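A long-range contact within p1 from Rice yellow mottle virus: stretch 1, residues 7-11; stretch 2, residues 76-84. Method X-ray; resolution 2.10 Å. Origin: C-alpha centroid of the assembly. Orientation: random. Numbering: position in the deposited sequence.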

# COMPACT_ATOMS: atom_id res chain seq x y z
N LEU A 7 -4.08 9.04 -12.89
CA LEU A 7 -4.34 10.38 -13.43
C LEU A 7 -5.83 10.60 -13.40
O LEU A 7 -6.60 9.74 -13.87
N ILE A 8 -6.26 11.68 -12.79
CA ILE A 8 -7.69 11.99 -12.74
C ILE A 8 -7.97 13.32 -13.44
O ILE A 8 -7.36 14.34 -13.11
N ARG A 9 -8.86 13.30 -14.41
CA ARG A 9 -9.29 14.55 -15.12
C ARG A 9 -10.83 14.72 -15.02
O ARG A 9 -11.53 13.74 -14.79
N PRO A 10 -11.34 15.95 -15.21
CA PRO A 10 -12.74 16.25 -14.94
C PRO A 10 -13.67 15.58 -15.95
O PRO A 10 -13.28 15.36 -17.11
N THR A 11 -14.86 15.23 -15.52
CA THR A 11 -15.91 14.80 -16.49
C THR A 11 -16.32 15.99 -17.35
O THR A 11 -16.03 17.12 -16.98
N GLN A 76 -6.75 9.73 -0.73
CA GLN A 76 -7.57 10.97 -0.86
C GLN A 76 -7.09 11.86 -1.98
O GLN A 76 -5.91 11.94 -2.19
N VAL A 77 -8.03 12.48 -2.69
CA VAL A 77 -7.76 13.31 -3.86
C VAL A 77 -8.62 14.57 -3.73
O VAL A 77 -9.85 14.51 -3.79
N LYS A 78 -7.94 15.69 -3.55
CA LYS A 78 -8.59 16.98 -3.38
C LYS A 78 -9.30 17.39 -4.62
O LYS A 78 -8.76 17.29 -5.71
N TYR A 79 -10.51 17.91 -4.44
CA TYR A 79 -11.35 18.52 -5.49
C TYR A 79 -11.90 17.64 -6.56
O TYR A 79 -12.30 18.13 -7.63
N PHE A 80 -11.83 16.33 -6.36
CA PHE A 80 -12.46 15.41 -7.29
C PHE A 80 -13.30 14.45 -6.45
O PHE A 80 -12.93 14.06 -5.32
N THR A 81 -14.45 14.11 -7.01
CA THR A 81 -15.40 13.33 -6.29
C THR A 81 -16.07 12.30 -7.24
O THR A 81 -15.93 12.39 -8.47
N ASN A 82 -16.77 11.30 -6.68
CA ASN A 82 -17.32 10.20 -7.53
C ASN A 82 -16.27 9.58 -8.41
O ASN A 82 -16.48 9.37 -9.61
N ILE A 83 -15.11 9.30 -7.82
CA ILE A 83 -14.01 8.80 -8.61
C ILE A 83 -14.31 7.30 -8.91
O ILE A 83 -14.55 6.53 -7.99
N PRO A 84 -14.28 6.90 -10.18
CA PRO A 84 -14.59 5.49 -10.42
C PRO A 84 -13.62 4.54 -9.65
O PRO A 84 -12.41 4.79 -9.62

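No hydrogen bond crosses between these two stretches, although each contributes strand; every contact involves at least one side chain, and Ile-8 takes the largest share of the buried surface. Backbones stay well apart, with the nearest CA atoms, those of Pro-10 and Phe-80, 7.7 Å from each other, and side chains span much of the gap.

Ile-8 points toward stretch 2 with chi1 m and chi2 t, and its two arms reach different partners. The short arm, CG2, sits over one face of the Phe-80 ring, 3.9 Å from the ring centroid and 16° off the ring normal, a CH-pi contact; its closest ring atom is CG of Phe-80, at 3.8 Å. The long arm ends at CD1, which lies 3.9 Å from CG2 of Val-77 and 4.3 Å from CD1 of Ile-83. One beta-branched residue thus meets aromatic and aliphatic neighbours together.

Two of those neighbours, Val-77 and Phe-80, are the ends of a type II beta turn. At its corner, Lys-78 and Tyr-79 stay out of reach, while Val-77 (chi1 t) and Phe-80 (chi1 m, chi2 -78°) both point toward stretch 1. Ile-83, chi1 m and chi2 t, points sideways yet still reaches Ile-8 through its terminal methyl.

The Phe-80 ring also packs against the backbone further along strand 7-10. Its CE1 is 3.9 Å from C of Arg-9 and 3.8 Å from N of Pro-10, and the proline CB lies 4.2 Å from the same CE1. Arg-9 itself, chi1 m, points away, leaving its charged group outside this apolar contact. The neighbouring polar side chains stay out as well: Thr-11 OG1 and Asn-82 ND2 find their hydrogen bonds elsewhere in the structure. What can be read here is that one isoleucine, placed over a ring face and against aliphatic methyls, joins two strand-bearing stretches without a hydrogen bond between them.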

# COMPACT_ATOMS: atom_id res chain seq x y z
CB LEU A 7 -3.85 10.49 -14.86
CG LEU A 7 -4.11 11.82 -15.59
CD1 LEU A 7 -3.34 12.97 -14.98
CD2 LEU A 7 -3.70 11.63 -17.04
CB ILE A 8 -8.15 12.04 -11.29
CG1 ILE A 8 -8.00 10.64 -10.68
CG2 ILE A 8 -9.59 12.50 -11.19
CD1 ILE A 8 -7.92 10.71 -9.20
CB ARG A 9 -8.87 14.48 -16.57
CG ARG A 9 -7.38 14.35 -16.82
CD ARG A 9 -7.04 14.81 -18.22
NE ARG A 9 -6.32 13.82 -19.02
CZ ARG A 9 -6.86 12.73 -19.57
NH1 ARG A 9 -8.14 12.43 -19.37
NH2 ARG A 9 -6.11 11.91 -20.30
CB PRO A 10 -12.83 17.78 -15.09
CG PRO A 10 -11.41 18.26 -15.26
CD PRO A 10 -10.65 17.11 -15.82
CB THR A 11 -17.14 14.32 -15.73
OG1 THR A 11 -17.39 15.23 -14.64
CG2 THR A 11 -16.89 12.92 -15.15
CB GLN A 76 -7.52 11.80 0.41
CG GLN A 76 -7.67 10.95 1.65
CD GLN A 76 -7.95 11.80 2.86
OE1 GLN A 76 -7.13 11.87 3.79
NE2 GLN A 76 -9.12 12.44 2.87
CB VAL A 77 -8.17 12.69 -5.18
CG1 VAL A 77 -7.74 13.60 -6.33
CG2 VAL A 77 -7.54 11.33 -5.38
CB LYS A 78 -7.53 18.03 -3.05
CG LYS A 78 -6.98 17.89 -1.67
CD LYS A 78 -6.00 19.00 -1.38
CE LYS A 78 -5.62 18.95 0.08
NZ LYS A 78 -4.48 19.85 0.35
CB TYR A 79 -10.63 19.71 -6.16
CG TYR A 79 -9.76 20.50 -5.22
CD1 TYR A 79 -10.26 21.10 -4.06
CD2 TYR A 79 -8.39 20.61 -5.48
CE1 TYR A 79 -9.40 21.81 -3.19
CE2 TYR A 79 -7.56 21.31 -4.65
CZ TYR A 79 -8.05 21.90 -3.52
OH TYR A 79 -7.10 22.54 -2.75
CB PHE A 80 -11.46 14.66 -8.15
CG PHE A 80 -10.94 15.44 -9.28
CD1 PHE A 80 -11.69 15.61 -10.41
CD2 PHE A 80 -9.71 16.04 -9.21
CE1 PHE A 80 -11.21 16.33 -11.48
CE2 PHE A 80 -9.21 16.78 -10.27
CZ PHE A 80 -9.96 16.92 -11.41
CB THR A 81 -16.35 14.31 -5.55
OG1 THR A 81 -16.86 13.68 -4.38
CG2 THR A 81 -17.49 14.81 -6.46
CB ASN A 82 -18.45 10.68 -8.43
CG ASN A 82 -19.56 11.34 -7.66
OD1 ASN A 82 -19.93 10.89 -6.57
ND2 ASN A 82 -20.07 12.46 -8.20
CB ILE A 83 -12.68 8.97 -7.84
CG1 ILE A 83 -12.46 10.47 -7.47
CG2 ILE A 83 -11.53 8.48 -8.72
CD1 ILE A 83 -11.26 10.72 -6.54
CB PRO A 84 -14.42 5.32 -11.93
CG PRO A 84 -14.45 6.72 -12.51
CD PRO A 84 -13.95 7.63 -11.42